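Local atomic coordinates of glycoside hydrolase family 81 (Clostridium thermocellum, PDB entry 6FOP), a protein that probably hydrolyses beta-1,3-glucans such as laminarin, as part of the cellulosome of its bacterium. Residues I53-P57 and L58-F62; D105-D109 and F110-A114; V153-D157 and S158-C162; Y216-D219 and Y220-F224; T280-L284 and R285-K289. All blocks are in the same frame, centred on the assembly; numbering follows the deposited sequence.

In the fold
The five contacts follow one another along the chain, between residues 53 and 289. Interactions 1, 2 and 5 are beta hairpins, each with one outermost strand of its sheet. Interactions 2 and 3 lie at the two ends of the same eight-stranded antiparallel sheet, their centres about 31 Å apart. Interaction 1, in a second sheet, touches interaction 2 through Phe62 and Ala114 and interaction 5 through Pro57 and Tyr281. Interactions 3 and 4, about 16 Å apart between centres, meet at Gln161 and Lys218, and Tyr217 of interaction 4 joins Tyr281 of interaction 5. These meetings tie local turns into one beta-rich region.

Interaction 1: residues I53-P57 and L58-F62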
# COMPACT_ATOMS: atom_id res chain seq x y z
N ILE A 53 -10.13 12.88 6.94
CA ILE A 53 -10.25 11.92 5.86
C ILE A 53 -9.48 12.49 4.67
O ILE A 53 -9.88 13.49 4.08
CB ILE A 53 -11.73 11.73 5.46
CG1 ILE A 53 -12.61 11.40 6.67
CG2 ILE A 53 -11.85 10.69 4.35
CD1 ILE A 53 -12.31 10.08 7.33
N TYR A 54 -8.33 11.85 4.33
CA TYR A 54 -7.44 12.39 3.33
C TYR A 54 -7.70 11.73 2.00
O TYR A 54 -7.09 10.73 1.65
CB TYR A 54 -5.96 12.29 3.78
CG TYR A 54 -5.64 13.21 4.95
CD1 TYR A 54 -5.80 12.78 6.26
CD2 TYR A 54 -5.25 14.53 4.74
CE1 TYR A 54 -5.55 13.64 7.34
CE2 TYR A 54 -5.01 15.37 5.81
CZ TYR A 54 -5.15 14.92 7.10
OH TYR A 54 -4.90 15.80 8.12
N ALA A 55 -8.67 12.27 1.27
CA ALA A 55 -9.06 11.77 -0.03
C ALA A 55 -8.14 12.21 -1.15
O ALA A 55 -7.61 11.35 -1.87
CB ALA A 55 -10.52 12.15 -0.33
N HIS A 56 -7.92 13.52 -1.23
CA HIS A 56 -7.03 14.20 -2.19
C HIS A 56 -7.69 14.36 -3.57
O HIS A 56 -8.05 13.37 -4.20
CB HIS A 56 -5.67 13.51 -2.39
CG HIS A 56 -4.88 13.26 -1.14
ND1 HIS A 56 -4.18 12.09 -0.96
CD2 HIS A 56 -4.63 14.01 -0.03
CE1 HIS A 56 -3.55 12.11 0.21
NE2 HIS A 56 -3.78 13.27 0.78
N PRO A 57 -7.86 15.59 -4.06
CA PRO A 57 -7.32 16.84 -3.46
C PRO A 57 -8.06 17.34 -2.21
O PRO A 57 -7.55 18.23 -1.53
CB PRO A 57 -7.41 17.83 -4.64
CG PRO A 57 -8.59 17.30 -5.41
CD PRO A 57 -8.40 15.82 -5.40
N LEU A 58 -9.26 16.85 -1.97
CA LEU A 58 -10.06 17.27 -0.82
C LEU A 58 -9.77 16.48 0.44
O LEU A 58 -9.39 15.28 0.40
CB LEU A 58 -11.56 17.12 -1.10
CG LEU A 58 -12.12 18.01 -2.21
CD1 LEU A 58 -13.51 17.57 -2.63
CD2 LEU A 58 -12.19 19.45 -1.78
N THR A 59 -10.01 17.12 1.57
CA THR A 59 -10.02 16.45 2.85
C THR A 59 -11.30 16.75 3.58
O THR A 59 -11.94 17.79 3.33
CB THR A 59 -8.78 16.78 3.70
OG1 THR A 59 -8.83 18.15 4.09
CG2 THR A 59 -7.49 16.54 2.92
N PHE A 60 -11.67 15.87 4.50
CA PHE A 60 -12.97 15.96 5.17
C PHE A 60 -12.85 15.61 6.64
O PHE A 60 -11.89 14.95 7.06
CB PHE A 60 -13.98 14.98 4.53
CG PHE A 60 -14.10 15.11 3.04
CD1 PHE A 60 -14.95 16.06 2.49
CD2 PHE A 60 -13.35 14.29 2.18
CE1 PHE A 60 -15.03 16.20 1.12
CE2 PHE A 60 -13.43 14.43 0.82
CZ PHE A 60 -14.30 15.38 0.28
N LYS A 61 -13.84 15.98 7.43
CA LYS A 61 -13.95 15.44 8.77
C LYS A 61 -15.38 15.48 9.22
O LYS A 61 -16.04 16.53 9.12
CB LYS A 61 -13.07 16.21 9.77
CG LYS A 61 -12.98 15.49 11.12
CD LYS A 61 -12.12 16.22 12.15
CE LYS A 61 -12.85 17.41 12.71
NZ LYS A 61 -11.98 18.12 13.70
N PHE A 62 -15.89 14.36 9.72
CA PHE A 62 -17.26 14.31 10.26
C PHE A 62 -17.24 14.82 11.69
O PHE A 62 -16.27 14.61 12.42
CB PHE A 62 -17.80 12.88 10.20
CG PHE A 62 -18.05 12.39 8.80
CD1 PHE A 62 -17.02 11.83 8.05
CD2 PHE A 62 -19.31 12.52 8.21
CE1 PHE A 62 -17.23 11.41 6.76
CE2 PHE A 62 -19.51 12.11 6.90
CZ PHE A 62 -18.47 11.53 6.18
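Leu58 meets the preceding loop through its carbonyl oxygen, which receives a nearly straight bond from His56 N (2.8 Å to Leu58 O, 171° at the hydrogen) and a weak, bent one from Ala55 N. The peptide bond between His56 and Pro57 is cis, part of the sharp reversal that brings these groups together. The Leu58 side chain itself heads away, to Val69 and to Ile203 and Val205 of strand 200-206.

Thr59 is paired with Tyr54 in an antiparallel, non-hydrogen-bonded position. Its methyl CG2, held anti to the carbonyl carbon (chi1 68° for OG1), approaches the tyrosine ring obliquely and stops 3.5 Å from Tyr54 CD2. The polar branch goes elsewhere, Thr59 OG1 bonding to His85 ND1, while Tyr54 OH reaches Ala486 O. From the backbone, Thr59 CA makes a CA-H...O contact with Ile53 O at 3.2 Å.

Phe60 forms the hydrogen-bonded pair with Ile53. Ile53 N gives to Phe60 O at 2.7 Å, and Phe60 N returns a bond to Ile53 O on a carbonyl lone pair. On this face Phe60 CB packs against Ile53 CB, and the methyl Ala55 CB lies in the ring plane, 3.9 Å from Phe60 CE2.

Because every touching residue is buried, these backbone bonds satisfy polar atoms that solvent could hardly serve, and methyl-to-ring packing fills in around them.

Interaction 2: residues D105-D109 and F110-A114; sequences DKISD and FAVDA
Asp105 and Lys106 both face Asp113, so strand 103-107 carries a classic beta bulge just where it pairs with strand 111-118. One carbonyl serves both residues of the bulge: Asp113 O takes a firm bond from Asp105 N at 2.8 Å and a weak one from Lys106 N. The return bond, Asp113 N to Lys106 O, is nearly straight (168° at the hydrogen) and lies in the carbonyl plane.

The bulge also gathers charge. Lys106 and Asp113 run side by side, and the lysine's methylenes skirt the carboxylate, with Lys106 CB 3.5 Å from Asp113 OD2. Its extended chain, CG anti to the backbone N (chi1 -176°), carries NZ past the carboxylate to Thr226 O. A water at 3.1 Å from Lys106 NZ makes a weak bond to Asp113 OD2. A second water donates to both Asp105 OD2 and Asp113 OD2, at 2.7 Å from the latter, which probably softens the repulsion between these two acids. Lys124 forms a salt bridge with Asp105 OD2, while Asp105 OD1 bonds to Thr28 OG1 and Asp113 OD1 to Thr126 OG1.

On the other face Ile107 and Val112 lie alongside one another, Ile107 CG1 to Val112 CG2 being 3.9 Å. Towards the turn, Ser108 N closes on Ala111 O at 2.9 Å, and Ser108 OG bonds to Thr228 OG1.

Around the hairpin, strand 121-128 continues the sheet beyond strand 111-118. Strand 223-235 runs past Lys106, Ser108 and Ala111, while Ile107 and Val112 pack on helix 43-46.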
# COMPACT_ATOMS: atom_id res chain seq x y z
N ASP A 105 -21.72 3.51 4.86
CA ASP A 105 -22.81 2.83 4.16
C ASP A 105 -22.34 1.94 3.00
O ASP A 105 -22.91 0.87 2.74
CB ASP A 105 -23.80 3.90 3.66
CG ASP A 105 -25.09 3.31 3.12
OD1 ASP A 105 -25.91 2.82 3.92
OD2 ASP A 105 -25.27 3.37 1.90
N LYS A 106 -21.29 2.40 2.31
CA LYS A 106 -20.72 1.72 1.15
C LYS A 106 -19.25 2.14 1.03
O LYS A 106 -18.94 3.33 1.12
CB LYS A 106 -21.49 2.07 -0.14
CG LYS A 106 -21.05 1.33 -1.39
CD LYS A 106 -21.94 1.59 -2.61
CE LYS A 106 -21.46 0.81 -3.84
NZ LYS A 106 -22.25 1.01 -5.08
N ILE A 107 -18.36 1.17 0.84
CA ILE A 107 -16.94 1.44 0.63
C ILE A 107 -16.55 0.73 -0.65
O ILE A 107 -16.69 -0.49 -0.75
CB ILE A 107 -16.07 1.02 1.81
CG1 ILE A 107 -16.46 1.78 3.08
CG2 ILE A 107 -14.60 1.27 1.47
CD1 ILE A 107 -15.83 1.25 4.37
N SER A 108 -16.12 1.50 -1.63
CA SER A 108 -15.62 0.95 -2.88
C SER A 108 -14.10 1.13 -2.99
O SER A 108 -13.44 1.45 -1.99
CB SER A 108 -16.41 1.51 -4.07
OG SER A 108 -16.29 2.91 -4.12
N ASP A 109 -13.54 0.95 -4.17
CA ASP A 109 -12.08 0.84 -4.23
C ASP A 109 -11.37 2.17 -4.01
O ASP A 109 -10.21 2.18 -3.62
CB ASP A 109 -11.65 0.20 -5.56
CG ASP A 109 -12.04 -1.30 -5.67
OD1 ASP A 109 -12.57 -1.88 -4.72
OD2 ASP A 109 -11.82 -1.86 -6.73
N PHE A 110 -12.05 3.28 -4.29
CA PHE A 110 -11.52 4.61 -4.01
C PHE A 110 -12.60 5.65 -3.67
O PHE A 110 -12.40 6.85 -3.88
CB PHE A 110 -10.54 5.10 -5.11
CG PHE A 110 -10.95 4.88 -6.54
CD1 PHE A 110 -10.72 3.64 -7.17
CD2 PHE A 110 -11.40 5.94 -7.32
CE1 PHE A 110 -11.01 3.46 -8.50
CE2 PHE A 110 -11.70 5.75 -8.67
CZ PHE A 110 -11.53 4.50 -9.25
N ALA A 111 -13.67 5.19 -3.02
CA ALA A 111 -14.69 6.09 -2.53
C ALA A 111 -15.36 5.49 -1.30
O ALA A 111 -15.29 4.27 -1.06
CB ALA A 111 -15.71 6.44 -3.63
N VAL A 112 -16.08 6.34 -0.59
CA VAL A 112 -16.90 5.93 0.57
C VAL A 112 -18.19 6.75 0.57
O VAL A 112 -18.16 7.95 0.31
CB VAL A 112 -16.14 6.10 1.91
CG1 VAL A 112 -15.63 7.52 2.11
CG2 VAL A 112 -16.97 5.64 3.09
N ASP A 113 -19.29 6.08 0.86
CA ASP A 113 -20.56 6.73 1.18
C ASP A 113 -20.74 6.63 2.69
O ASP A 113 -20.66 5.52 3.23
CB ASP A 113 -21.74 6.02 0.54
CG ASP A 113 -21.72 6.02 -0.98
OD1 ASP A 113 -21.02 6.84 -1.62
OD2 ASP A 113 -22.43 5.16 -1.55
N ALA A 114 -21.01 7.76 3.34
CA ALA A 114 -21.29 7.79 4.78
C ALA A 114 -22.60 8.52 5.04
O ALA A 114 -22.94 9.45 4.32
CB ALA A 114 -20.15 8.46 5.54
O HOH W 1 -24.64 3.91 -0.64
O HOH W 2 -23.63 3.77 -4.52

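Interaction 3: residues V153-D157 and S158-C162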
# COMPACT_ATOMS: atom_id res chain seq x y z
N VAL A 153 -18.01 35.67 -3.13
CA VAL A 153 -18.86 35.04 -4.12
C VAL A 153 -18.41 35.67 -5.45
O VAL A 153 -18.65 36.84 -5.71
CB VAL A 153 -20.34 35.27 -3.82
CG1 VAL A 153 -21.18 34.58 -4.88
CG2 VAL A 153 -20.67 34.70 -2.43
N PHE A 154 -17.67 34.88 -6.23
CA PHE A 154 -17.19 35.35 -7.53
C PHE A 154 -18.16 35.09 -8.67
O PHE A 154 -18.04 35.73 -9.72
CB PHE A 154 -15.77 34.84 -7.84
CG PHE A 154 -15.65 33.37 -8.15
CD1 PHE A 154 -15.90 32.88 -9.43
CD2 PHE A 154 -15.21 32.49 -7.17
CE1 PHE A 154 -15.78 31.54 -9.73
CE2 PHE A 154 -15.06 31.13 -7.47
CZ PHE A 154 -15.33 30.66 -8.74
N TYR A 155 -19.12 34.19 -8.46
CA TYR A 155 -20.18 33.94 -9.42
C TYR A 155 -21.42 33.56 -8.66
O TYR A 155 -21.39 32.77 -7.71
CB TYR A 155 -19.83 32.77 -10.38
CG TYR A 155 -21.01 32.43 -11.25
CD1 TYR A 155 -21.28 33.16 -12.40
CD2 TYR A 155 -21.92 31.45 -10.85
CE1 TYR A 155 -22.42 32.90 -13.17
CE2 TYR A 155 -23.06 31.18 -11.61
CZ TYR A 155 -23.30 31.91 -12.77
OH TYR A 155 -24.42 31.64 -13.53
N GLY A 156 -22.55 34.11 -9.13
CA GLY A 156 -23.85 33.66 -8.71
C GLY A 156 -24.57 34.63 -7.81
O GLY A 156 -24.01 35.62 -7.36
N ASP A 157 -25.84 34.34 -7.58
CA ASP A 157 -26.67 35.16 -6.68
C ASP A 157 -27.77 34.26 -6.10
O ASP A 157 -27.70 33.05 -6.29
CB ASP A 157 -27.22 36.39 -7.42
CG ASP A 157 -28.07 36.05 -8.64
OD1 ASP A 157 -28.71 34.99 -8.72
OD2 ASP A 157 -28.13 36.94 -9.51
N SER A 158 -28.75 34.84 -5.41
CA SER A 158 -29.76 34.05 -4.73
C SER A 158 -30.58 33.19 -5.66
O SER A 158 -31.19 32.24 -5.19
CB SER A 158 -30.68 34.95 -3.89
OG SER A 158 -31.40 35.85 -4.72
N GLY A 159 -30.60 33.51 -6.96
CA GLY A 159 -31.38 32.75 -7.93
C GLY A 159 -30.59 31.84 -8.86
O GLY A 159 -31.19 31.16 -9.67
N SER A 160 -29.27 31.82 -8.76
CA SER A 160 -28.49 30.99 -9.69
C SER A 160 -28.41 29.56 -9.20
O SER A 160 -28.57 29.26 -8.01
CB SER A 160 -27.09 31.55 -9.89
OG SER A 160 -26.42 31.63 -8.67
N GLN A 161 -28.20 28.66 -10.15
CA GLN A 161 -28.12 27.23 -9.84
C GLN A 161 -26.87 26.81 -9.07
O GLN A 161 -26.89 25.87 -8.26
CB GLN A 161 -28.21 26.47 -11.16
CG GLN A 161 -28.22 25.02 -10.93
CD GLN A 161 -28.50 24.19 -12.12
OE1 GLN A 161 -28.59 24.64 -13.25
NE2 GLN A 161 -28.61 22.91 -11.86
N CYS A 162 -25.79 27.53 -9.34
CA CYS A 162 -24.53 27.31 -8.68
C CYS A 162 -23.94 28.60 -8.21
O CYS A 162 -24.30 29.68 -8.71
CB CYS A 162 -23.57 26.51 -9.56
SG CYS A 162 -22.62 27.40 -10.78
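The ring of Tyr155 offers its edge to Cys162: the carbonyl oxygen lies near the ring plane, with Cys162 O 3.5 Å from Tyr155 CE2. The sulfur comes in at a slant: Cys162 SG lies 4.9 Å from the centroid of the Tyr155 ring, 62° off its normal and nearest to CE2, a Cys sulfur-aromatic contact. Ser160 CB also approaches the ring obliquely, but from farther off. The tyrosine reaches across because its CG stands anti to the backbone N (chi1 173°), and Leu214 of helix 211-220 lies against both Tyr155 and Cys162.

The chain between these two residues is the connection from strand 152-155 to strand 162-167, at the rim of the eight-stranded sheet, where Phe154 and Tyr155 both face Gly164 in a classic beta bulge. Its tip is a type I beta turn from Asp157 to Ser160, closed by Ser160 N bonding to Asp157 O at 3.2 Å; the donor sits above the carbonyl plane. Superimposed on it is an Asx turn: the carboxylate atom Asp157 OD1 receives Gly159 N at 3.0 Å, on the anti side and out of the carboxylate plane.

Ser160 OG, set between the backbone N and the carbonyl carbon (chi1 58°), ties the turn together by accepting Asp157 N at 3.0 Å. The same oxygen comes within 3.3 Å of Gly156 CA, an approach made possible by the missing side chain of Gly156, whose backbone adopts a positive phi. Beyond the turn, Ser160 O takes a bond from Trp182 NE1, and Gln161 is gripped by Glu253 and Lys218.

Interaction 4: residues Y216-D219 and Y220-F224; sequences YYKD and YAYCF
Two tyrosines one helical turn apart, Tyr216 and Tyr220, make the aromatic contact. It is edge-to-face: the edge of Tyr220 points at one face of Tyr216, the ring centroids 5.3 Å apart and the planes at 61°. Tyr220 CE2 does the touching, landing near the rim of the ring, 3.7 Å from Tyr216 CZ. Tyr216 can present its face because its CG is anti to the backbone N (chi1 -175°), and its hydroxyl is tied to Gln292 NE2. A smaller CH-pi contact comes from Asp219 CB, which sits off-centre over the Tyr220 ring.

Aliphatic and ring surfaces meet at Lys218, whose CG lies 4.2 Å from Tyr222 CE2.

The backbone hydrogen bonds span three residues. Tyr220 N gives to Tyr217 O at 3.2 Å, and Ala221 N to Lys218 O at 3.1 Å; both donors stand well above the carbonyl plane. Cys223 N then bonds to Tyr220 O, closing a type I turn that leads into strand 223-235. A water links the two segments as well, donating to Asp219 O at 2.8 Å and accepting from Tyr222 N.

Strands 133-139, 170-175 and 200-206 pack round Tyr217, Ala221 and Tyr222, and Tyr217 OH pairs with Tyr281 OH. The chemistry is therefore divided: i to i+3 backbone bonds and a water see the chain from helix to strand, while Tyr216 and Tyr217, their hydroxyls bonded to Gln292 and Tyr281, anchor the end of the helix to its surroundings.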
# COMPACT_ATOMS: atom_id res chain seq x y z
N TYR A 216 -17.29 24.50 -16.70
CA TYR A 216 -16.85 23.12 -16.99
C TYR A 216 -17.11 22.20 -15.81
O TYR A 216 -17.65 21.09 -15.99
CB TYR A 216 -15.37 23.13 -17.33
CG TYR A 216 -14.89 21.76 -17.77
CD1 TYR A 216 -15.12 21.30 -19.07
CD2 TYR A 216 -14.25 20.90 -16.87
CE1 TYR A 216 -14.72 20.03 -19.47
CE2 TYR A 216 -13.83 19.63 -17.28
CZ TYR A 216 -14.05 19.22 -18.57
OH TYR A 216 -13.64 17.95 -18.93
N TYR A 217 -16.78 22.63 -14.61
CA TYR A 217 -17.04 21.82 -13.41
C TYR A 217 -18.55 21.64 -13.18
O TYR A 217 -18.98 20.56 -12.81
CB TYR A 217 -16.32 22.37 -12.20
CG TYR A 217 -14.85 21.97 -12.16
CD1 TYR A 217 -13.94 22.47 -13.08
CD2 TYR A 217 -14.38 21.08 -11.19
CE1 TYR A 217 -12.60 22.12 -13.02
CE2 TYR A 217 -13.05 20.72 -11.14
CZ TYR A 217 -12.17 21.24 -12.06
OH TYR A 217 -10.84 20.89 -12.01
N LYS A 218 -19.36 22.67 -13.46
CA LYS A 218 -20.80 22.52 -13.39
C LYS A 218 -21.31 21.46 -14.35
O LYS A 218 -22.22 20.71 -14.02
CB LYS A 218 -21.49 23.86 -13.63
CG LYS A 218 -23.00 23.78 -13.51
CD LYS A 218 -23.67 25.10 -13.85
CE LYS A 218 -25.19 24.92 -13.76
NZ LYS A 218 -25.96 26.06 -14.33
N ASP A 219 -20.70 21.39 -15.54
CA ASP A 219 -21.13 20.40 -16.52
C ASP A 219 -21.13 18.98 -15.98
O ASP A 219 -21.95 18.17 -16.41
CB ASP A 219 -20.24 20.41 -17.77
CG ASP A 219 -20.47 21.60 -18.67
OD1 ASP A 219 -21.55 22.20 -18.64
OD2 ASP A 219 -19.54 21.89 -19.48
N TYR A 220 -20.19 18.65 -15.10
CA TYR A 220 -20.09 17.29 -14.53
C TYR A 220 -20.48 17.19 -13.06
O TYR A 220 -20.42 16.12 -12.48
CB TYR A 220 -18.69 16.71 -14.80
CG TYR A 220 -18.40 16.68 -16.28
CD1 TYR A 220 -18.96 15.70 -17.09
CD2 TYR A 220 -17.66 17.71 -16.89
CE1 TYR A 220 -18.73 15.69 -18.46
CE2 TYR A 220 -17.44 17.71 -18.24
CZ TYR A 220 -17.99 16.70 -19.02
OH TYR A 220 -17.77 16.71 -20.35
N ALA A 221 -20.99 18.28 -12.48
CA ALA A 221 -21.31 18.31 -11.04
C ALA A 221 -22.45 17.42 -10.63
O ALA A 221 -22.60 17.09 -9.44
CB ALA A 221 -21.57 19.75 -10.56
N TYR A 222 -23.30 17.06 -11.59
CA TYR A 222 -24.47 16.26 -11.33
C TYR A 222 -24.32 14.81 -11.72
O TYR A 222 -25.29 14.07 -11.72
CB TYR A 222 -25.74 16.94 -11.93
CG TYR A 222 -25.84 18.39 -11.49
CD1 TYR A 222 -26.17 18.70 -10.19
CD2 TYR A 222 -25.48 19.41 -12.34
CE1 TYR A 222 -26.20 20.03 -9.75
CE2 TYR A 222 -25.51 20.75 -11.92
CZ TYR A 222 -25.89 21.05 -10.63
OH TYR A 222 -25.91 22.37 -10.22
N CYS A 223 -23.09 14.41 -12.05
CA CYS A 223 -22.76 13.02 -12.35
C CYS A 223 -22.17 12.43 -11.08
O CYS A 223 -20.96 12.47 -10.84
CB CYS A 223 -21.80 12.95 -13.53
SG CYS A 223 -22.56 13.45 -15.09
N PHE A 224 -23.03 11.96 -10.20
CA PHE A 224 -22.61 11.51 -8.87
C PHE A 224 -21.94 10.15 -8.99
O PHE A 224 -22.49 9.22 -9.58
CB PHE A 224 -23.82 11.41 -7.94
CG PHE A 224 -24.29 12.73 -7.37
CD1 PHE A 224 -24.11 13.94 -8.02
CD2 PHE A 224 -24.95 12.73 -6.14
CE1 PHE A 224 -24.55 15.13 -7.45
CE2 PHE A 224 -25.39 13.91 -5.59
CZ PHE A 224 -25.18 15.10 -6.23
O HOH W 3 -23.52 16.90 -14.53

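Interaction 5: residues T280-L284 and R285-K289; sequences TYSTL and RGIMK
Thr280 packs obliquely on Ile287, its CB 3.8 Å from Ile287 CG2. Next, Tyr281 pairs with Met288 by two backbone bonds: Tyr281 N to Met288 O lies in the carbonyl plane, while Met288 N to Tyr281 O, 2.8 Å, runs nearly along the C=O axis. The tyrosine hydroxyl bonds to Val205 O. Ser282 presents its CA to the tip of the isoleucine, Ile287 CD1.

Thr283 uses its two branches differently. Its OG1 serves the turn: set between the backbone N and the carbonyl carbon (chi1 80°), it donates to Gly286 O at 2.7 Å, beside the bond from Thr283 N to that same oxygen, and weakly accepts Arg285 N. Its methyl packs on the methionine of the next strand, the two side chains crossing at about a right angle with Thr283 CG2 3.7 Å from Met288 SD.

Leu284 rests its CD2 against Arg285 NH1 at 3.6 Å, and one water joins Leu284 O to that nitrogen. The buried guanidinium forms a salt bridge with Glu474 and also bonds to Trp556 O.

Gly286, at positive phi, returns its N to Thr283 O. This is the two-residue beta hairpin, its type I turn carrying Leu284 and Arg285, at the border of a three-stranded antiparallel sheet.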
# COMPACT_ATOMS: atom_id res chain seq x y z
N THR A 280 -4.79 21.40 -12.80
CA THR A 280 -3.98 20.63 -11.86
C THR A 280 -4.28 21.07 -10.44
O THR A 280 -4.83 22.19 -10.23
CB THR A 280 -2.47 20.81 -12.11
OG1 THR A 280 -2.11 22.18 -11.97
CG2 THR A 280 -2.08 20.33 -13.50
N TYR A 281 -3.92 20.23 -9.48
CA TYR A 281 -3.96 20.56 -8.06
C TYR A 281 -2.60 20.32 -7.44
O TYR A 281 -1.97 19.27 -7.71
CB TYR A 281 -5.01 19.75 -7.32
CG TYR A 281 -6.42 19.97 -7.83
CD1 TYR A 281 -7.15 21.08 -7.41
CD2 TYR A 281 -6.98 19.13 -8.77
CE1 TYR A 281 -8.43 21.30 -7.89
CE2 TYR A 281 -8.26 19.36 -9.25
CZ TYR A 281 -8.96 20.47 -8.83
OH TYR A 281 -10.24 20.66 -9.30
N SER A 282 -2.15 21.25 -6.62
CA SER A 282 -0.94 21.05 -5.85
C SER A 282 -1.30 20.41 -4.53
O SER A 282 -2.04 20.98 -3.73
CB SER A 282 -0.26 22.39 -5.62
OG SER A 282 0.91 22.21 -4.84
N THR A 283 -0.82 19.19 -4.33
CA THR A 283 -1.16 18.38 -3.17
C THR A 283 0.08 17.87 -2.47
O THR A 283 1.20 18.01 -2.94
CB THR A 283 -2.01 17.15 -3.58
OG1 THR A 283 -1.17 16.10 -4.09
CG2 THR A 283 -3.10 17.50 -4.58
N LEU A 284 -0.15 17.27 -1.31
CA LEU A 284 0.94 16.69 -0.54
C LEU A 284 1.69 15.62 -1.33
O LEU A 284 2.90 15.44 -1.11
CB LEU A 284 0.37 16.07 0.73
CG LEU A 284 1.38 15.54 1.72
CD1 LEU A 284 2.20 16.67 2.33
CD2 LEU A 284 0.68 14.76 2.80
N ARG A 285 0.99 14.95 -2.25
CA ARG A 285 1.56 13.89 -3.10
C ARG A 285 2.19 14.42 -4.38
O ARG A 285 2.56 13.65 -5.26
CB ARG A 285 0.49 12.84 -3.43
CG ARG A 285 -0.01 12.04 -2.24
CD ARG A 285 0.93 10.91 -1.81
NE ARG A 285 0.32 10.19 -0.71
CZ ARG A 285 0.29 10.59 0.56
NH1 ARG A 285 1.04 11.61 1.01
NH2 ARG A 285 -0.50 9.96 1.42
N GLY A 286 2.37 15.73 -4.49
CA GLY A 286 2.81 16.33 -5.73
C GLY A 286 1.65 16.91 -6.52
O GLY A 286 0.53 17.07 -6.02
N ILE A 287 1.91 17.17 -7.79
CA ILE A 287 0.89 17.70 -8.66
C ILE A 287 -0.04 16.56 -9.05
O ILE A 287 0.42 15.49 -9.50
CB ILE A 287 1.50 18.29 -9.94
CG1 ILE A 287 2.40 19.48 -9.61
CG2 ILE A 287 0.45 18.65 -10.97
CD1 ILE A 287 1.73 20.65 -8.94
N MET A 288 -1.34 16.77 -8.85
CA MET A 288 -2.38 15.89 -9.40
C MET A 288 -2.83 16.49 -10.71
O MET A 288 -3.23 17.65 -10.75
CB MET A 288 -3.56 15.69 -8.45
CG MET A 288 -3.20 14.88 -7.23
SD MET A 288 -4.58 14.54 -6.12
CE MET A 288 -5.20 12.98 -6.78
N LYS A 289 -2.74 15.71 -11.78
CA LYS A 289 -3.31 16.07 -13.06
C LYS A 289 -4.77 15.65 -13.09
O LYS A 289 -5.26 14.95 -12.21
CB LYS A 289 -2.51 15.46 -14.23
CG LYS A 289 -1.10 16.00 -14.31
CD LYS A 289 -0.42 15.52 -15.60
CE LYS A 289 0.99 16.04 -15.69
NZ LYS A 289 1.63 15.56 -16.96
O HOH W 4 3.35 12.71 -0.29